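Local coordinates for protein cyclic pyranopterin monophosphate synthase 2 (Mycobacterium tuberculosis, PDB 4FDF) that probably catalyses the conversion of (8S)-3',8-cyclo-7,8-dihydroguanosine 5'-triphosphate to cyclic pyranopterin monophosphate, a step in molybdenum cofactor biosynthesis, at residues L66-K78 against A91-Q103. Sequence-based numbering, arbitrary orientation.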
ATOM      1  N   LEU B  66      17.635  12.668  10.900  1.00 38.83           N
ATOM      2  CA  LEU B  66      16.527  13.615  11.066  1.00 38.68           C
ATOM      3  C   LEU B  66      15.696  13.779   9.786  1.00 39.17           C
ATOM      4  O   LEU B  66      14.469  13.668   9.818  1.00 39.55           O
ATOM      5  CB  LEU B  66      17.013  14.980  11.580  1.00 37.35           C
ATOM      6  CG  LEU B  66      17.740  15.136  12.939  1.00 40.47           C
ATOM      7  CD1 LEU B  66      17.788  16.620  13.373  1.00 37.77           C
ATOM      8  CD2 LEU B  66      17.149  14.294  14.059  1.00 36.78           C
ATOM      9  N   ALA B  67      16.369  14.031   8.671  1.00 37.48           N
ATOM     10  CA  ALA B  67      15.702  14.168   7.382  1.00 39.16           C
ATOM     11  C   ALA B  67      14.975  12.891   7.006  1.00 37.33           C
ATOM     12  O   ALA B  67      13.838  12.944   6.549  1.00 39.97           O
ATOM     13  CB  ALA B  67      16.704  14.564   6.278  1.00 38.20           C
ATOM     14  N   THR B  68      15.619  11.745   7.222  1.00 35.80           N
ATOM     15  CA  THR B  68      15.017  10.463   6.871  1.00 36.14           C
ATOM     16  C   THR B  68      13.742  10.225   7.695  1.00 35.30           C
ATOM     17  O   THR B  68      12.717   9.811   7.155  1.00 33.33           O
ATOM     18  CB  THR B  68      16.032   9.290   6.994  1.00 37.15           C
ATOM     19  OG1 THR B  68      17.131   9.526   6.105  1.00 39.01           O
ATOM     20  CG2 THR B  68      15.401   7.942   6.627  1.00 36.21           C
ATOM     21  N   ALA B  69      13.810  10.522   8.989  1.00 34.37           N
ATOM     22  CA  ALA B  69      12.690  10.267   9.886  1.00 33.02           C
ATOM     23  C   ALA B  69      11.545  11.244   9.673  1.00 33.53           C
ATOM     24  O   ALA B  69      10.384  10.870   9.795  1.00 34.41           O
ATOM     25  CB  ALA B  69      13.156  10.273  11.336  1.00 31.65           C
ATOM     26  N   ARG B  70      11.872  12.490   9.345  1.00 33.13           N
ATOM     27  CA  ARG B  70      10.851  13.468   8.993  1.00 35.87           C
ATOM     28  C   ARG B  70      10.023  12.976   7.810  1.00 34.95           C
ATOM     29  O   ARG B  70       8.786  12.999   7.870  1.00 35.58           O
ATOM     30  CB  ARG B  70      11.472  14.845   8.708  1.00 36.92           C
ATOM     31  CG  ARG B  70      10.507  15.888   8.176  1.00 40.94           C
ATOM     32  CD  ARG B  70      10.856  17.306   8.661  1.00 43.80           C
ATOM     33  NE  ARG B  70      12.294  17.517   8.790  1.00 45.79           N
ATOM     34  CZ  ARG B  70      12.878  18.200   9.767  1.00 46.17           C
ATOM     35  NH1 ARG B  70      12.158  18.764  10.730  1.00 44.07           N
ATOM     36  NH2 ARG B  70      14.198  18.315   9.779  1.00 49.30           N
ATOM     37  N   VAL B  71      10.706  12.521   6.759  1.00 33.42           N
ATOM     38  CA  VAL B  71      10.037  12.019   5.550  1.00 34.38           C
ATOM     39  C   VAL B  71       9.219  10.768   5.853  1.00 33.07           C
ATOM     40  O   VAL B  71       8.097  10.623   5.358  1.00 34.57           O
ATOM     41  CB  VAL B  71      11.034  11.738   4.368  1.00 34.03           C
ATOM     42  CG1 VAL B  71      10.293  11.157   3.163  1.00 34.31           C
ATOM     43  CG2 VAL B  71      11.751  13.015   3.939  1.00 33.12           C
ATOM     44  N   ALA B  72       9.764   9.874   6.673  1.00 32.38           N
ATOM     45  CA  ALA B  72       9.024   8.660   7.067  1.00 32.72           C
ATOM     46  C   ALA B  72       7.755   8.984   7.882  1.00 32.60           C
ATOM     47  O   ALA B  72       6.691   8.358   7.680  1.00 29.57           O
ATOM     48  CB  ALA B  72       9.937   7.695   7.831  1.00 33.17           C
ATOM     49  N   GLY B  73       7.871   9.970   8.779  1.00 31.13           N
ATOM     50  CA  GLY B  73       6.736  10.431   9.606  1.00 32.17           C
ATOM     51  C   GLY B  73       5.638  11.085   8.775  1.00 31.52           C
ATOM     52  O   GLY B  73       4.443  10.894   9.032  1.00 32.29           O
ATOM     53  N   ILE B  74       6.037  11.839   7.757  1.00 32.38           N
ATOM     54  CA  ILE B  74       5.078  12.502   6.874  1.00 33.17           C
ATOM     55  C   ILE B  74       4.301  11.474   6.056  1.00 31.91           C
ATOM     56  O   ILE B  74       3.067  11.490   6.029  1.00 30.16           O
ATOM     57  CB  ILE B  74       5.759  13.569   5.991  1.00 34.97           C
ATOM     58  CG1 ILE B  74       6.129  14.782   6.848  1.00 36.38           C
ATOM     59  CG2 ILE B  74       4.840  14.014   4.842  1.00 35.02           C
ATOM     60  CD1 ILE B  74       7.154  15.721   6.199  1.00 36.83           C
ATOM     61  N   MET B  75       5.026  10.554   5.431  1.00 32.41           N
ATOM     62  CA  MET B  75       4.407   9.505   4.640  1.00 33.53           C
ATOM     63  C   MET B  75       3.490   8.619   5.474  1.00 33.11           C
ATOM     64  O   MET B  75       2.404   8.252   5.030  1.00 36.68           O
ATOM     65  CB  MET B  75       5.483   8.667   3.951  1.00 36.42           C
ATOM     66  CG  MET B  75       6.215   9.425   2.839  1.00 38.19           C
ATOM     67  SD  MET B  75       7.635   8.514   2.203  1.00 42.91           S
ATOM     68  CE  MET B  75       6.806   7.330   1.127  1.00 39.79           C
ATOM     69  N   ALA B  76       3.911   8.296   6.691  1.00 31.95           N
ATOM     70  CA  ALA B  76       3.109   7.441   7.556  1.00 31.95           C
ATOM     71  C   ALA B  76       1.833   8.142   7.981  1.00 30.56           C
ATOM     72  O   ALA B  76       0.785   7.514   8.049  1.00 31.95           O
ATOM     73  CB  ALA B  76       3.905   6.976   8.771  1.00 30.19           C
ATOM     74  N   ALA B  77       1.910   9.439   8.261  1.00 29.70           N
ATOM     75  CA  ALA B  77       0.686  10.200   8.557  1.00 30.02           C
ATOM     76  C   ALA B  77      -0.416   9.920   7.529  1.00 29.60           C
ATOM     77  O   ALA B  77      -1.571   9.705   7.896  1.00 29.99           O
ATOM     78  CB  ALA B  77       0.973  11.688   8.622  1.00 28.67           C
ATOM     79  N   LYS B  78      -0.045   9.932   6.250  1.00 30.10           N
ATOM     80  CA  LYS B  78      -0.958   9.675   5.132  1.00 32.48           C
ATOM     81  C   LYS B  78      -1.428   8.218   5.103  1.00 32.98           C
ATOM     82  O   LYS B  78      -2.529   7.943   4.644  1.00 33.22           O
ATOM     83  CB  LYS B  78      -0.287  10.033   3.788  1.00 35.03           C
ATOM     84  CG  LYS B  78       0.022  11.539   3.617  1.00 34.08           C
ATOM     85  CD  LYS B  78       1.401  11.785   2.995  1.00 36.45           C
ATOM     86  CE  LYS B  78       1.290  11.892   1.503  1.00 35.03           C
ATOM     87  NZ  LYS B  78       2.606  12.011   0.843  1.00 35.76           N
ATOM     88  N   ALA B  91      -8.685  13.449   4.568  1.00 45.93           N
ATOM     89  CA  ALA B  91      -7.941  14.301   3.656  1.00 45.54           C
ATOM     90  C   ALA B  91      -7.064  15.235   4.462  1.00 43.02           C
ATOM     91  O   ALA B  91      -7.556  16.133   5.132  1.00 40.26           O
ATOM     92  CB  ALA B  91      -8.892  15.092   2.753  0.54 46.29           C
ATOM     93  N   LEU B  92      -5.758  14.999   4.417  1.00 41.96           N
ATOM     94  CA  LEU B  92      -4.832  15.816   5.184  1.00 41.16           C
ATOM     95  C   LEU B  92      -4.407  17.002   4.338  1.00 40.40           C
ATOM     96  O   LEU B  92      -3.995  16.836   3.187  1.00 38.83           O
ATOM     97  CB  LEU B  92      -3.620  14.994   5.659  1.00 39.32           C
ATOM     98  CG  LEU B  92      -3.907  13.651   6.357  1.00 39.53           C
ATOM     99  CD1 LEU B  92      -2.608  13.000   6.842  1.00 36.52           C
ATOM    100  CD2 LEU B  92      -4.891  13.799   7.520  1.00 39.11           C
ATOM    101  N   THR B  93      -4.535  18.197   4.908  1.00 41.51           N
ATOM    102  CA  THR B  93      -4.138  19.428   4.227  1.00 40.83           C
ATOM    103  C   THR B  93      -2.732  19.903   4.582  1.00 42.36           C
ATOM    104  O   THR B  93      -2.194  20.799   3.925  1.00 45.01           O
ATOM    105  CB  THR B  93      -5.168  20.575   4.420  1.00 41.49           C
ATOM    106  OG1 THR B  93      -5.670  20.582   5.765  1.00 41.14           O
ATOM    107  CG2 THR B  93      -6.343  20.422   3.436  1.00 40.08           C
ATOM    108  N   GLY B  94      -2.130  19.299   5.603  1.00 40.35           N
ATOM    109  CA  GLY B  94      -0.753  19.635   5.978  1.00 37.41           C
ATOM    110  C   GLY B  94      -0.203  18.772   7.099  1.00 36.79           C
ATOM    111  O   GLY B  94      -0.952  18.355   7.987  1.00 32.67           O
ATOM    112  N   VAL B  95       1.104  18.506   7.035  1.00 36.18           N
ATOM    113  CA  VAL B  95       1.811  17.645   7.989  1.00 38.85           C
ATOM    114  C   VAL B  95       3.218  18.177   8.239  1.00 40.75           C
ATOM    115  O   VAL B  95       4.019  18.277   7.309  1.00 39.88           O
ATOM    116  CB  VAL B  95       1.966  16.170   7.486  1.00 38.73           C
ATOM    117  CG1 VAL B  95       2.563  15.289   8.593  1.00 35.27           C
ATOM    118  CG2 VAL B  95       0.635  15.584   6.995  1.00 38.86           C
ATOM    119  N   ASP B  96       3.511  18.509   9.492  1.00 42.36           N
ATOM    120  CA  ASP B  96       4.867  18.873   9.894  1.00 41.30           C
ATOM    121  C   ASP B  96       5.407  17.908  10.937  1.00 41.13           C
ATOM    122  O   ASP B  96       4.664  17.432  11.809  1.00 40.57           O
ATOM    123  CB  ASP B  96       4.913  20.302  10.429  1.00 44.75           C
ATOM    124  CG  ASP B  96       4.741  21.329   9.337  1.00 50.02           C
ATOM    125  OD1 ASP B  96       3.609  21.810   9.151  1.00 53.48           O
ATOM    126  OD2 ASP B  96       5.732  21.647   8.646  1.00 56.28           O
ATOM    127  N   VAL B  97       6.699  17.609  10.823  1.00 38.86           N
ATOM    128  CA  VAL B  97       7.423  16.850  11.830  1.00 39.12           C
ATOM    129  C   VAL B  97       8.632  17.676  12.260  1.00 43.32           C
ATOM    130  O   VAL B  97       9.489  18.014  11.433  1.00 43.83           O
ATOM    131  CB  VAL B  97       7.872  15.446  11.313  1.00 41.34           C
ATOM    132  CG1 VAL B  97       8.685  14.698  12.385  1.00 39.31           C
ATOM    133  CG2 VAL B  97       6.663  14.604  10.882  1.00 35.58           C
ATOM    134  N   ASP B  98       8.689  18.007  13.551  1.00 40.87           N
ATOM    135  CA  ASP B  98       9.805  18.763  14.103  1.00 43.19           C
ATOM    136  C   ASP B  98      10.584  17.949  15.139  1.00 42.23           C
ATOM    137  O   ASP B  98      10.017  17.087  15.821  1.00 40.84           O
ATOM    138  CB  ASP B  98       9.317  20.084  14.717  1.00 43.66           C
ATOM    139  CG  ASP B  98       8.646  21.000  13.693  1.00 49.86           C
ATOM    140  OD1 ASP B  98       9.155  21.131  12.552  1.00 50.15           O
ATOM    141  OD2 ASP B  98       7.603  21.602  14.039  1.00 53.84           O
ATOM    142  N   PHE B  99      11.878  18.244  15.238  1.00 39.22           N
ATOM    143  CA  PHE B  99      12.763  17.639  16.223  1.00 40.78           C
ATOM    144  C   PHE B  99      13.382  18.698  17.127  1.00 44.65           C
ATOM    145  O   PHE B  99      13.727  19.793  16.669  1.00 46.50           O
ATOM    146  CB  PHE B  99      13.876  16.856  15.534  1.00 38.71           C
ATOM    147  CG  PHE B  99      13.382  15.837  14.555  1.00 38.24           C
ATOM    148  CD1 PHE B  99      12.960  14.588  14.992  1.00 35.10           C
ATOM    149  CD2 PHE B  99      13.341  16.128  13.186  1.00 36.51           C
ATOM    150  CE1 PHE B  99      12.489  13.636  14.077  1.00 37.55           C
ATOM    151  CE2 PHE B  99      12.879  15.193  12.269  1.00 36.10           C
ATOM    152  CZ  PHE B  99      12.449  13.942  12.708  1.00 37.88           C
ATOM    153  N   THR B 100      13.482  18.377  18.415  1.00 44.84           N
ATOM    154  CA  THR B 100      14.315  19.128  19.348  1.00 44.87           C
ATOM    155  C   THR B 100      15.330  18.137  19.896  1.00 43.81           C
ATOM    156  O   THR B 100      14.957  17.189  20.587  1.00 40.31           O
ATOM    157  CB  THR B 100      13.506  19.722  20.515  1.00 45.74           C
ATOM    158  OG1 THR B 100      12.433  20.526  20.013  1.00 45.93           O
ATOM    159  CG2 THR B 100      14.409  20.567  21.429  1.00 46.87           C
ATOM    160  N   VAL B 101      16.605  18.338  19.557  1.00 46.98           N
ATOM    161  CA  VAL B 101      17.677  17.471  20.048  1.00 47.55           C
ATOM    162  C   VAL B 101      18.258  18.005  21.366  1.00 47.62           C
ATOM    163  O   VAL B 101      18.766  19.133  21.440  1.00 45.34           O
ATOM    164  CB  VAL B 101      18.812  17.223  18.987  1.00 49.17           C
ATOM    165  CG1 VAL B 101      18.230  16.833  17.626  1.00 48.15           C
ATOM    166  CG2 VAL B 101      19.737  18.433  18.851  1.00 53.14           C
ATOM    167  N   GLY B 102      18.165  17.191  22.408  1.00 47.47           N
ATOM    168  CA  GLY B 102      18.698  17.572  23.711  1.00 49.67           C
ATOM    169  C   GLY B 102      20.040  16.919  23.949  1.00 50.02           C
ATOM    170  O   GLY B 102      20.745  16.551  23.002  1.00 48.52           O
ATOM    171  N   GLN B 103      20.372  16.755  25.223  1.00 51.80           N
ATOM    172  CA  GLN B 103      21.638  16.165  25.640  1.00 54.76           C
ATOM    173  C   GLN B 103      21.702  14.677  25.299  1.00 51.66           C
ATOM    174  O   GLN B 103      22.703  14.189  24.775  1.00 48.88           O
ATOM    175  CB  GLN B 103      21.830  16.356  27.148  1.00 58.71           C
ATOM    176  CG  GLN B 103      21.675  17.798  27.639  1.00 66.58           C
ATOM    177  CD  GLN B 103      22.849  18.689  27.253  1.00 72.77           C
ATOM    178  OE1 GLN B 103      23.973  18.215  27.064  1.00 78.06           O
ATOM    179  NE2 GLN B 103      22.591  19.990  27.136  1.00 73.78           N
TER
HETATM  180  O   HOH W   1      12.932  19.980  13.137  1.00 46.11           O
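Leu-66, Ala-69 and Arg-70 pack against the ring of Phe-99 where helix 65-83 lies on strand 92-101, a near-antiparallel pairing with 148° between the axes of the two segments. Leu-66 CD2 sits over one ring face, 4.3 Å from the Phe-99 centroid and close to the ring normal, a CH-pi contact. Arg-70 N meets the ring edge, and Ala-69 CB touches Phe-99 CZ; Ile-106 and Ile-108 of strand 105-116 also touch the ring. The guanidinium is steeply inclined to the ring, at 72°. Phe-99 CE2 lies over the centre of one guanidinium face, 3.9 Å above its plane.

The polar bonds centre on Arg-70 NH1. It donates to Val-97 O at 2.9 Å (N-H...O 153°), within the carbonyl plane, although the oxygen is slightly out of the guanidinium plane. A water accepts from both Arg-70 NH1 and Phe-99 N. With CG anti to the backbone N, the side chain bends at chi2 and chi3 to bring NH1 back to the strand. Lys-78 NZ hydrogen-bonds to Pro-85 O and Ser-81 O of a second subunit.

Apolar packing continues along the helix. Ile-74 CG1 touches Val-95 CG1 at 4.0 Å and also meets Val-97 CG2; Ala-77 CB meets Val-95 CG1 at 3.9 Å. Leu-92 CD1 makes van der Waals contact with Ala-77.

The helix thus packs, beside helix 121-139, on the strand at one edge of the sheet within this chain of ferredoxin-like fold. Its chemistry is divided: apolar side chains, Phe-99 among them, make up most of the interface, while one arginine nitrogen serves the strand backbone directly and through water, and probably gains weak electrostatic support from Asp-98.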